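Local coordinates for glutathione S-transferase (Bombyx mori, PDB 5ZFG), which metabolises the organophosphate insecticide diazinon and probably joins glutathione to electrophilic compounds, at residues N154-T157 against I158-P162; W186-D189 against F190-K193; C100-L103 against S104-A108. All coordinates share one frame; numbering follows the deposited sequence.

Interaction 1. Residues N154-T157 against I158-P162; sequences NHLT and IADFP
Asp160 OD2 is gripped by a backbone N-H and a water. Thr157 N gives it a nearly straight bond, 2.9 Å to OD2 at 171°, meeting the oxygen almost in line with its C-O bond, and water 1 donates to the same atom. In return, Asp160 N donates to Thr157 O at 2.9 Å, reaching that oxygen from above the carbonyl plane. The two residues thus form a capping box at the start of helix 160-172, a feature well known from this helix in glutathione transferases. Thr157 OG1 sits between its own backbone N and carbonyl carbon (chi1 65°), which turns it back over the first turn; there it accepts a weak bond from Ala159 N, 3.3 Å to OG1, and donates to water 1. The water also donates to His155 O, 3.0 Å away, so the loop, the cap and the acid are pinned through one molecule. Asp160 OD1 is not idle: Ala151 N and Trp186 NE1 both donate to it, so the buried carboxylate has N-H partners on each oxygen, which probably favours its charged form. An alanine at Asp160 takes away both carboxylate oxygens and would probably leave Thr157 N, Ala151 N and the indole N-H of Trp186 without their mates, freeing the loop to shift. Beside the polar box, Leu156 CD1 rests on Asp160 CB at 3.6 Å, while its other methyl, CD2, touches Phe161 CZ at 3.7 Å, the two side chains crossing at about a right angle. Around this turn, Thr157 and Ile158 pack on Val95 of helix 89-114, Ile158 also meets helix 67-78, and Phe161 lies against helix 12-23 of the thioredoxin-like domain.

Interaction 2. Residues W186-D189 against F190-K193; sequences WYND and FKVK
Tyr187 and Lys191, one helical turn apart, carry this contact along helix 181-193. The tyrosine ring swings out with CG anti to the backbone N (chi1 179°), and the lysine, its CG beside its own N (chi1 -57°), runs outward fully extended beyond CG. The two cross obliquely, and the far end of the aliphatic chain does the touching: Lys191 CE lies 3.6 Å from Tyr187 CE2, approaching neither squarely over the ring nor at its rim. Nearer the backbone, Lys191 CG settles 3.7 Å from Tyr187 O. Asn188 lies alongside the lysine and points the same way; its ND2 is turned back to His184 O, and OD1 faces a water that accepts from Lys191 NZ at 2.9 Å, although the water's approach to OD1 is too short to be trusted. Phe190 leaves from another side of the helix, its ring heading for Trp198 and Leu197 of helix 195-208 while its CB stays 3.4 Å from Tyr187 O. Lys193, bent at chi2 and chi4, folds CG over Asp189 O at 3.2 Å; its NZ remains 5.9 Å from Asp189 OD1, so no salt bridge forms there. The backbone itself is alpha-helical, with Phe190 N bound to Trp186 O at 3.0 Å and Lys193 N to Asp189 O at 2.9 Å. The ammonium of Lys191 and the hydroxyl of Tyr187 do meet a shared partner: both go to Glu171 OE1, the lysine as a salt bridge. The extended lysine therefore lays its last methylene, CE, against the ring and gives its charge to that acid, which is likely to keep Glu171 ionised and ties this helix to helix 160-172.

Interaction 3. Residues C100-L103 against S104-A108; sequences CFNL and SSYYA
Phe101 O accepts from two successive amides, Ser105 N and Tyr106 N, each at 3.0 Å, because helix 89-114 widens here into a pi-type turn. The helix belongs to the all-helical C-terminal domain of the glutathione transferase fold. Before the bulge the pattern is ordinary, with Ser104 N bound to Cys100 O at 2.7 Å; after it the spacing stays five residues, Tyr107 N reaching Asn102 O at 2.9 Å in the carbonyl plane, on a lone pair. The extra residue brings Tyr106, rather than Ser105, most fully against Phe101. Phe101 and Tyr106 both set CG anti to the backbone N (chi1 165° and -168°), and their rings head for neighbouring helices: Phe101 meets Val138 of helix 126-146, and Tyr106 passes among Ser135, Leu136 and Leu139 to form a hydrogen bond between its OH and Thr167 OG1. The rings themselves meet obliquely, their planes 45° apart, with Phe101 CZ 3.8 Å from Tyr106 CD1. On the dimer side, Ser104 OG forms a hydrogen bond with Glu66 of the second subunit, Leu103 packs on its counterpart Leu103 of that subunit, and Phe101 lies on its Gln51, so this part of the helix lies at the subunit interface. Facing the other domain, Tyr107 packs on Pro12 and Pro13 of helix 12-23. Tyr106 CB lies over one face of the Phe101 ring, offset toward its rim, 4.1 Å from the ring centroid, a CH-pi contact.

Overall arrangement
Along the chain the order is interaction 3, then 1, then 2, each closed before the next opens, and all three belong to the helical C-terminal domain. Interaction 3 lies midway along helix 89-114, interaction 1 starts helix 160-172, and interaction 2 ends helix 181-193. The centres of 1 and 2 are about 12 Å apart, and the two join where Leu156 and Phe161 pack against Phe190. Interactions 1 and 3, about 15 Å apart, meet where Pro162 packs on Asn102. Interactions 2 and 3, about 21 Å apart, do not touch. Helix 160-172 thus links the outer helix to the one at the dimer interface.

Interaction 1. Residues N154-T157 against I158-P162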
ATOM      1  N   ASN B 154      13.457 -16.574  -3.145  1.00 21.75           N
ATOM      2  CA  ASN B 154      13.457 -18.029  -3.098  1.00 23.93           C
ATOM      3  C   ASN B 154      13.160 -18.564  -1.712  1.00 27.11           C
ATOM      4  O   ASN B 154      13.311 -19.770  -1.483  1.00 22.41           O
ATOM      5  CB  ASN B 154      14.795 -18.571  -3.595  1.00 24.13           C
ATOM      6  CG  ASN B 154      14.801 -18.777  -5.086  1.00 29.75           C
ATOM      7  OD1 ASN B 154      13.782 -19.169  -5.675  1.00 22.47           O
ATOM      8  ND2 ASN B 154      15.940 -18.510  -5.715  1.00 36.08           N
ATOM      9  N   HIS B 155      12.753 -17.687  -0.795  1.00 21.45           N
ATOM     10  CA  HIS B 155      12.285 -18.061   0.528  1.00 17.77           C
ATOM     11  C   HIS B 155      11.024 -17.265   0.840  1.00 18.04           C
ATOM     12  O   HIS B 155      10.739 -16.242   0.205  1.00 14.76           O
ATOM     13  CB  HIS B 155      13.351 -17.801   1.598  1.00 18.08           C
ATOM     14  CG  HIS B 155      13.734 -16.362   1.721  1.00 18.46           C
ATOM     15  ND1 HIS B 155      14.799 -15.813   1.041  1.00 26.65           N
ATOM     16  CD2 HIS B 155      13.187 -15.354   2.441  1.00 17.16           C
ATOM     17  CE1 HIS B 155      14.894 -14.529   1.338  1.00 19.60           C
ATOM     18  NE2 HIS B 155      13.927 -14.226   2.186  1.00 21.93           N
ATOM     19  N   LEU B 156      10.284 -17.748   1.836  1.00 19.74           N
ATOM     20  CA  LEU B 156       9.056 -17.088   2.278  1.00 19.05           C
ATOM     21  C   LEU B 156       9.346 -15.692   2.823  1.00 13.30           C
ATOM     22  O   LEU B 156      10.329 -15.482   3.544  1.00 12.96           O
ATOM     23  CB  LEU B 156       8.370 -17.936   3.356  1.00 16.16           C
ATOM     24  CG  LEU B 156       6.933 -17.557   3.753  1.00 11.57           C
ATOM     25  CD1 LEU B 156       5.942 -17.974   2.685  1.00 13.36           C
ATOM     26  CD2 LEU B 156       6.539 -18.124   5.113  1.00 16.85           C
ATOM     27  N   THR B 157       8.497 -14.719   2.451  1.00 10.60           N
ATOM     28  CA  THR B 157       8.567 -13.369   3.012  1.00  8.27           C
ATOM     29  C   THR B 157       7.157 -12.901   3.366  1.00  5.30           C
ATOM     30  O   THR B 157       6.163 -13.540   3.013  1.00  9.05           O
ATOM     31  CB  THR B 157       9.210 -12.357   2.051  1.00  7.69           C
ATOM     32  OG1 THR B 157       8.386 -12.202   0.892  1.00  8.33           O
ATOM     33  CG2 THR B 157      10.620 -12.788   1.615  1.00 12.28           C
ATOM     34  N   ILE B 158       7.063 -11.754   4.053  1.00  8.22           N
ATOM     35  CA  ILE B 158       5.735 -11.222   4.370  1.00  7.69           C
ATOM     36  C   ILE B 158       4.942 -10.900   3.106  1.00  8.06           C
ATOM     37  O   ILE B 158       3.722 -10.772   3.172  1.00  8.20           O
ATOM     38  CB  ILE B 158       5.784  -9.972   5.290  1.00  5.33           C
ATOM     39  CG1 ILE B 158       6.618  -8.824   4.696  1.00  7.76           C
ATOM     40  CG2 ILE B 158       6.229 -10.336   6.731  1.00  5.78           C
ATOM     41  CD1 ILE B 158       6.535  -7.529   5.536  1.00  5.36           C
ATOM     42  N   ALA B 159       5.605 -10.744   1.954  1.00  4.92           N
ATOM     43  CA  ALA B 159       4.867 -10.508   0.716  1.00  5.34           C
ATOM     44  C   ALA B 159       3.996 -11.703   0.346  1.00  7.85           C
ATOM     45  O   ALA B 159       2.978 -11.542  -0.338  1.00  5.73           O
ATOM     46  CB  ALA B 159       5.843 -10.192  -0.421  1.00  8.33           C
ATOM     47  N   ASP B 160       4.359 -12.903   0.807  1.00  9.11           N
ATOM     48  CA  ASP B 160       3.606 -14.089   0.418  1.00  8.36           C
ATOM     49  C   ASP B 160       2.219 -14.135   1.055  1.00  6.58           C
ATOM     50  O   ASP B 160       1.256 -14.526   0.393  1.00  8.73           O
ATOM     51  CB  ASP B 160       4.390 -15.342   0.783  1.00  8.74           C
ATOM     52  CG  ASP B 160       5.550 -15.555  -0.135  1.00  6.37           C
ATOM     53  OD1 ASP B 160       5.287 -15.902  -1.309  1.00 11.95           O
ATOM     54  OD2 ASP B 160       6.704 -15.318   0.295  1.00 10.61           O
ATOM     55  N   PHE B 161       2.102 -13.758   2.331  1.00  6.92           N
ATOM     56  CA  PHE B 161       0.843 -13.974   3.047  1.00  4.53           C
ATOM     57  C   PHE B 161      -0.332 -13.250   2.413  1.00  8.93           C
ATOM     58  O   PHE B 161      -1.369 -13.898   2.190  1.00  6.65           O
ATOM     59  CB  PHE B 161       0.971 -13.601   4.533  1.00  5.56           C
ATOM     60  CG  PHE B 161       2.067 -14.325   5.249  1.00  6.56           C
ATOM     61  CD1 PHE B 161       2.166 -15.712   5.186  1.00  7.30           C
ATOM     62  CD2 PHE B 161       3.014 -13.611   5.976  1.00  8.94           C
ATOM     63  CE1 PHE B 161       3.210 -16.375   5.834  1.00  8.03           C
ATOM     64  CE2 PHE B 161       4.050 -14.263   6.642  1.00  7.82           C
ATOM     65  CZ  PHE B 161       4.146 -15.653   6.564  1.00  9.55           C
ATOM     66  N   PRO B 162      -0.264 -11.948   2.089  1.00  7.12           N
ATOM     67  CA  PRO B 162      -1.439 -11.323   1.468  1.00  7.73           C
ATOM     68  C   PRO B 162      -1.786 -11.958   0.136  1.00  4.59           C
ATOM     69  O   PRO B 162      -2.977 -12.149  -0.151  1.00  7.55           O
ATOM     70  CB  PRO B 162      -1.025  -9.839   1.342  1.00  7.33           C
ATOM     71  CG  PRO B 162       0.032  -9.664   2.426  1.00  8.96           C
ATOM     72  CD  PRO B 162       0.785 -10.956   2.375  1.00  7.13           C
TER
HETATM   73  O   HOH W   1       8.741 -14.253  -0.885  1.00 11.48           O

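Interaction 2. Residues W186-D189 against F190-K193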
ATOM      1  N   TRP B 186       3.241 -22.461  -6.567  1.00 17.56           N
ATOM      2  CA  TRP B 186       3.587 -21.665  -5.388  1.00 17.06           C
ATOM      3  C   TRP B 186       2.531 -21.808  -4.296  1.00 13.47           C
ATOM      4  O   TRP B 186       2.855 -22.033  -3.120  1.00 14.27           O
ATOM      5  CB  TRP B 186       3.754 -20.201  -5.811  1.00 16.62           C
ATOM      6  CG  TRP B 186       3.521 -19.156  -4.746  1.00 10.71           C
ATOM      7  CD1 TRP B 186       4.405 -18.741  -3.799  1.00 16.23           C
ATOM      8  CD2 TRP B 186       2.339 -18.361  -4.569  1.00 11.75           C
ATOM      9  NE1 TRP B 186       3.843 -17.753  -3.024  1.00 15.68           N
ATOM     10  CE2 TRP B 186       2.577 -17.501  -3.478  1.00 12.80           C
ATOM     11  CE3 TRP B 186       1.105 -18.299  -5.222  1.00 12.69           C
ATOM     12  CZ2 TRP B 186       1.630 -16.582  -3.034  1.00 11.22           C
ATOM     13  CZ3 TRP B 186       0.159 -17.399  -4.768  1.00 14.80           C
ATOM     14  CH2 TRP B 186       0.429 -16.551  -3.679  1.00 10.54           C
ATOM     15  N   TYR B 187       1.261 -21.676  -4.674  1.00 12.74           N
ATOM     16  CA  TYR B 187       0.161 -21.745  -3.718  1.00 12.34           C
ATOM     17  C   TYR B 187       0.103 -23.113  -3.049  1.00 18.38           C
ATOM     18  O   TYR B 187      -0.014 -23.220  -1.819  1.00 11.48           O
ATOM     19  CB  TYR B 187      -1.140 -21.428  -4.456  1.00  8.06           C
ATOM     20  CG  TYR B 187      -2.412 -21.460  -3.650  1.00 14.69           C
ATOM     21  CD1 TYR B 187      -2.757 -20.420  -2.786  1.00 12.15           C
ATOM     22  CD2 TYR B 187      -3.299 -22.514  -3.788  1.00 17.00           C
ATOM     23  CE1 TYR B 187      -3.957 -20.451  -2.078  1.00 12.37           C
ATOM     24  CE2 TYR B 187      -4.469 -22.555  -3.094  1.00 13.10           C
ATOM     25  CZ  TYR B 187      -4.803 -21.537  -2.237  1.00 16.17           C
ATOM     26  OH  TYR B 187      -5.994 -21.612  -1.560  1.00 12.39           O
ATOM     27  N   ASN B 188       0.219 -24.181  -3.841  1.00 17.28           N
ATOM     28  CA  ASN B 188       0.138 -25.515  -3.256  1.00 19.14           C
ATOM     29  C   ASN B 188       1.410 -25.902  -2.510  1.00 17.94           C
ATOM     30  O   ASN B 188       1.328 -26.600  -1.494  1.00 19.86           O
ATOM     31  CB  ASN B 188      -0.201 -26.535  -4.341  1.00 20.37           C
ATOM     32  CG  ASN B 188      -1.664 -26.493  -4.713  1.00 20.14           C
ATOM     33  OD1 ASN B 188      -2.518 -26.945  -3.953  1.00 27.59           O
ATOM     34  ND2 ASN B 188      -1.969 -25.914  -5.874  1.00 21.38           N
ATOM     35  N   ASP B 189       2.584 -25.460  -2.977  1.00 18.91           N
ATOM     36  CA  ASP B 189       3.806 -25.679  -2.207  1.00 21.96           C
ATOM     37  C   ASP B 189       3.737 -25.008  -0.840  1.00 24.61           C
ATOM     38  O   ASP B 189       4.313 -25.513   0.134  1.00 17.43           O
ATOM     39  CB  ASP B 189       5.027 -25.150  -2.965  1.00 23.44           C
ATOM     40  CG  ASP B 189       5.481 -26.073  -4.087  1.00 28.15           C
ATOM     41  OD1 ASP B 189       4.882 -27.154  -4.286  1.00 29.54           O
ATOM     42  OD2 ASP B 189       6.443 -25.691  -4.781  1.00 34.54           O
ATOM     43  N   PHE B 190       3.057 -23.860  -0.750  1.00 18.51           N
ATOM     44  CA  PHE B 190       2.934 -23.181   0.536  1.00 18.71           C
ATOM     45  C   PHE B 190       2.217 -24.064   1.551  1.00 17.56           C
ATOM     46  O   PHE B 190       2.646 -24.172   2.711  1.00 16.81           O
ATOM     47  CB  PHE B 190       2.205 -21.845   0.353  1.00 17.63           C
ATOM     48  CG  PHE B 190       1.914 -21.129   1.641  1.00 16.77           C
ATOM     49  CD1 PHE B 190       2.884 -20.340   2.250  1.00 14.90           C
ATOM     50  CD2 PHE B 190       0.665 -21.240   2.245  1.00 15.81           C
ATOM     51  CE1 PHE B 190       2.614 -19.673   3.453  1.00 12.40           C
ATOM     52  CE2 PHE B 190       0.389 -20.584   3.441  1.00 11.66           C
ATOM     53  CZ  PHE B 190       1.371 -19.801   4.044  1.00  9.63           C
ATOM     54  N   LYS B 191       1.134 -24.716   1.127  1.00 13.86           N
ATOM     55  CA  LYS B 191       0.390 -25.591   2.027  1.00 19.04           C
ATOM     56  C   LYS B 191       1.270 -26.707   2.573  1.00 17.56           C
ATOM     57  O   LYS B 191       1.170 -27.064   3.752  1.00 21.27           O
ATOM     58  CB  LYS B 191      -0.812 -26.196   1.305  1.00 20.54           C
ATOM     59  CG  LYS B 191      -1.792 -25.203   0.701  1.00 17.41           C
ATOM     60  CD  LYS B 191      -3.080 -25.929   0.321  1.00 17.45           C
ATOM     61  CE  LYS B 191      -3.938 -25.106  -0.626  1.00 19.20           C
ATOM     62  NZ  LYS B 191      -5.322 -25.629  -0.730  1.00 22.07           N
ATOM     63  N   VAL B 192       2.128 -27.278   1.725  1.00 22.90           N
ATOM     64  CA  VAL B 192       2.908 -28.447   2.122  1.00 25.23           C
ATOM     65  C   VAL B 192       4.101 -28.038   2.976  1.00 28.21           C
ATOM     66  O   VAL B 192       4.428 -28.703   3.966  1.00 21.25           O
ATOM     67  CB  VAL B 192       3.338 -29.231   0.869  1.00 23.15           C
ATOM     68  CG1 VAL B 192       4.247 -30.399   1.245  1.00 37.57           C
ATOM     69  CG2 VAL B 192       2.118 -29.729   0.127  1.00 26.80           C
ATOM     70  N   LYS B 193       4.763 -26.940   2.614  1.00 17.70           N
ATOM     71  CA  LYS B 193       5.938 -26.506   3.354  1.00 19.85           C
ATOM     72  C   LYS B 193       5.577 -25.844   4.681  1.00 24.81           C
ATOM     73  O   LYS B 193       6.374 -25.901   5.627  1.00 23.30           O
ATOM     74  CB  LYS B 193       6.763 -25.553   2.490  1.00 23.72           C
ATOM     75  CG  LYS B 193       7.275 -26.183   1.202  1.00 36.64           C
ATOM     76  CD  LYS B 193       8.608 -26.891   1.420  1.00 47.50           C
ATOM     77  CE  LYS B 193       8.955 -27.816   0.257  1.00 52.19           C
ATOM     78  NZ  LYS B 193       8.165 -29.082   0.277  1.00 44.56           N
TER
HETATM   79  O   HOH W   2      -4.812 -27.053  -3.189  1.00 31.03           O

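Interaction 3. Residues C100-L103 against S104-A108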
ATOM      1  N   CYS B 100       2.273  -3.797  -1.988  1.00  5.88           N
ATOM      2  CA  CYS B 100       1.479  -2.763  -2.647  1.00  5.21           C
ATOM      3  C   CYS B 100       0.612  -3.350  -3.755  1.00  4.20           C
ATOM      4  O   CYS B 100      -0.554  -2.968  -3.910  1.00  6.87           O
ATOM      5  CB  CYS B 100       2.401  -1.684  -3.230  1.00  4.30           C
ATOM      6  SG  CYS B 100       3.211  -0.647  -1.991  1.00  9.40           S
ATOM      7  N   PHE B 101       1.184  -4.276  -4.536  1.00  4.11           N
ATOM      8  CA  PHE B 101       0.477  -4.910  -5.649  1.00  4.33           C
ATOM      9  C   PHE B 101      -0.735  -5.686  -5.149  1.00  6.58           C
ATOM     10  O   PHE B 101      -1.806  -5.638  -5.758  1.00  7.83           O
ATOM     11  CB  PHE B 101       1.452  -5.828  -6.406  1.00  5.86           C
ATOM     12  CG  PHE B 101       0.779  -6.821  -7.357  1.00  6.53           C
ATOM     13  CD1 PHE B 101       0.084  -6.378  -8.458  1.00  9.01           C
ATOM     14  CD2 PHE B 101       0.895  -8.195  -7.147  1.00  7.06           C
ATOM     15  CE1 PHE B 101      -0.531  -7.276  -9.341  1.00  9.15           C
ATOM     16  CE2 PHE B 101       0.282  -9.110  -8.020  1.00  9.25           C
ATOM     17  CZ  PHE B 101      -0.428  -8.641  -9.119  1.00 10.08           C
ATOM     18  N   ASN B 102      -0.605  -6.370  -4.012  1.00  5.61           N
ATOM     19  CA  ASN B 102      -1.782  -7.035  -3.461  1.00  5.51           C
ATOM     20  C   ASN B 102      -2.852  -6.034  -3.060  1.00  4.80           C
ATOM     21  O   ASN B 102      -4.038  -6.226  -3.352  1.00  7.76           O
ATOM     22  CB  ASN B 102      -1.419  -7.905  -2.255  1.00  3.90           C
ATOM     23  CG  ASN B 102      -2.606  -8.714  -1.796  1.00  7.08           C
ATOM     24  OD1 ASN B 102      -2.989  -9.666  -2.466  1.00  8.14           O
ATOM     25  ND2 ASN B 102      -3.220  -8.323  -0.675  1.00  5.40           N
ATOM     26  N   LEU B 103      -2.454  -4.959  -2.386  1.00  5.14           N
ATOM     27  CA  LEU B 103      -3.412  -3.972  -1.897  1.00  6.11           C
ATOM     28  C   LEU B 103      -4.062  -3.212  -3.045  1.00 10.17           C
ATOM     29  O   LEU B 103      -5.284  -2.992  -3.040  1.00 11.23           O
ATOM     30  CB  LEU B 103      -2.706  -2.993  -0.953  1.00  8.02           C
ATOM     31  CG  LEU B 103      -3.480  -1.757  -0.452  1.00  8.53           C
ATOM     32  CD1 LEU B 103      -4.760  -2.146   0.279  1.00 12.94           C
ATOM     33  CD2 LEU B 103      -2.611  -0.913   0.468  1.00 13.15           C
ATOM     34  N   SER B 104      -3.263  -2.815  -4.035  1.00  7.23           N
ATOM     35  CA  SER B 104      -3.754  -1.923  -5.084  1.00  9.19           C
ATOM     36  C   SER B 104      -4.525  -2.650  -6.176  1.00  9.98           C
ATOM     37  O   SER B 104      -5.392  -2.037  -6.815  1.00 12.03           O
ATOM     38  CB  SER B 104      -2.595  -1.180  -5.741  1.00  6.92           C
ATOM     39  OG  SER B 104      -1.855  -2.029  -6.613  1.00  9.63           O
ATOM     40  N   SER B 105      -4.227  -3.927  -6.425  1.00  7.53           N
ATOM     41  CA  SER B 105      -4.686  -4.582  -7.647  0.69  9.58           C
ATOM     42  C   SER B 105      -5.153  -6.021  -7.431  1.00 11.05           C
ATOM     43  O   SER B 105      -6.292  -6.378  -7.750  1.00 10.95           O
ATOM     44  CB  SER B 105      -3.560  -4.561  -8.691  0.69 12.94           C
ATOM     45  OG  SER B 105      -3.000  -3.260  -8.815  0.69 13.09           O
ATOM     46  N   TYR B 106      -4.252  -6.869  -6.925  1.00  7.73           N
ATOM     47  CA  TYR B 106      -4.517  -8.307  -6.900  1.00  8.68           C
ATOM     48  C   TYR B 106      -5.704  -8.630  -6.003  1.00  8.49           C
ATOM     49  O   TYR B 106      -6.685  -9.236  -6.447  1.00  8.78           O
ATOM     50  CB  TYR B 106      -3.268  -9.070  -6.442  1.00  9.68           C
ATOM     51  CG  TYR B 106      -3.289 -10.586  -6.644  1.00  9.06           C
ATOM     52  CD1 TYR B 106      -3.028 -11.154  -7.893  1.00  9.47           C
ATOM     53  CD2 TYR B 106      -3.524 -11.449  -5.571  1.00 10.75           C
ATOM     54  CE1 TYR B 106      -3.009 -12.545  -8.068  1.00 11.56           C
ATOM     55  CE2 TYR B 106      -3.507 -12.834  -5.738  1.00 12.33           C
ATOM     56  CZ  TYR B 106      -3.255 -13.377  -6.985  1.00 14.34           C
ATOM     57  OH  TYR B 106      -3.248 -14.755  -7.129  1.00 11.18           O
ATOM     58  N   TYR B 107      -5.623  -8.244  -4.727  1.00  7.75           N
ATOM     59  CA  TYR B 107      -6.754  -8.453  -3.822  1.00  7.96           C
ATOM     60  C   TYR B 107      -7.967  -7.625  -4.246  1.00 11.40           C
ATOM     61  O   TYR B 107      -9.110  -8.090  -4.149  1.00  9.72           O
ATOM     62  CB  TYR B 107      -6.323  -8.126  -2.387  1.00  6.81           C
ATOM     63  CG  TYR B 107      -7.350  -8.421  -1.327  1.00 12.22           C
ATOM     64  CD1 TYR B 107      -8.059  -9.614  -1.337  1.00 12.50           C
ATOM     65  CD2 TYR B 107      -7.601  -7.506  -0.307  1.00 14.37           C
ATOM     66  CE1 TYR B 107      -9.014  -9.886  -0.350  1.00 13.68           C
ATOM     67  CE2 TYR B 107      -8.530  -7.775   0.693  1.00 17.06           C
ATOM     68  CZ  TYR B 107      -9.240  -8.964   0.660  1.00 15.03           C
ATOM     69  OH  TYR B 107     -10.164  -9.233   1.651  1.00 16.34           O
ATOM     70  N   ALA B 108      -7.738  -6.407  -4.743  1.00  8.16           N
ATOM     71  CA  ALA B 108      -8.838  -5.537  -5.147  1.00 10.80           C
ATOM     72  C   ALA B 108      -9.680  -6.186  -6.238  1.00 10.82           C
ATOM     73  O   ALA B 108     -10.913  -6.204  -6.152  1.00 12.67           O
ATOM     74  CB  ALA B 108      -8.289  -4.194  -5.622  1.00 16.19           C
TER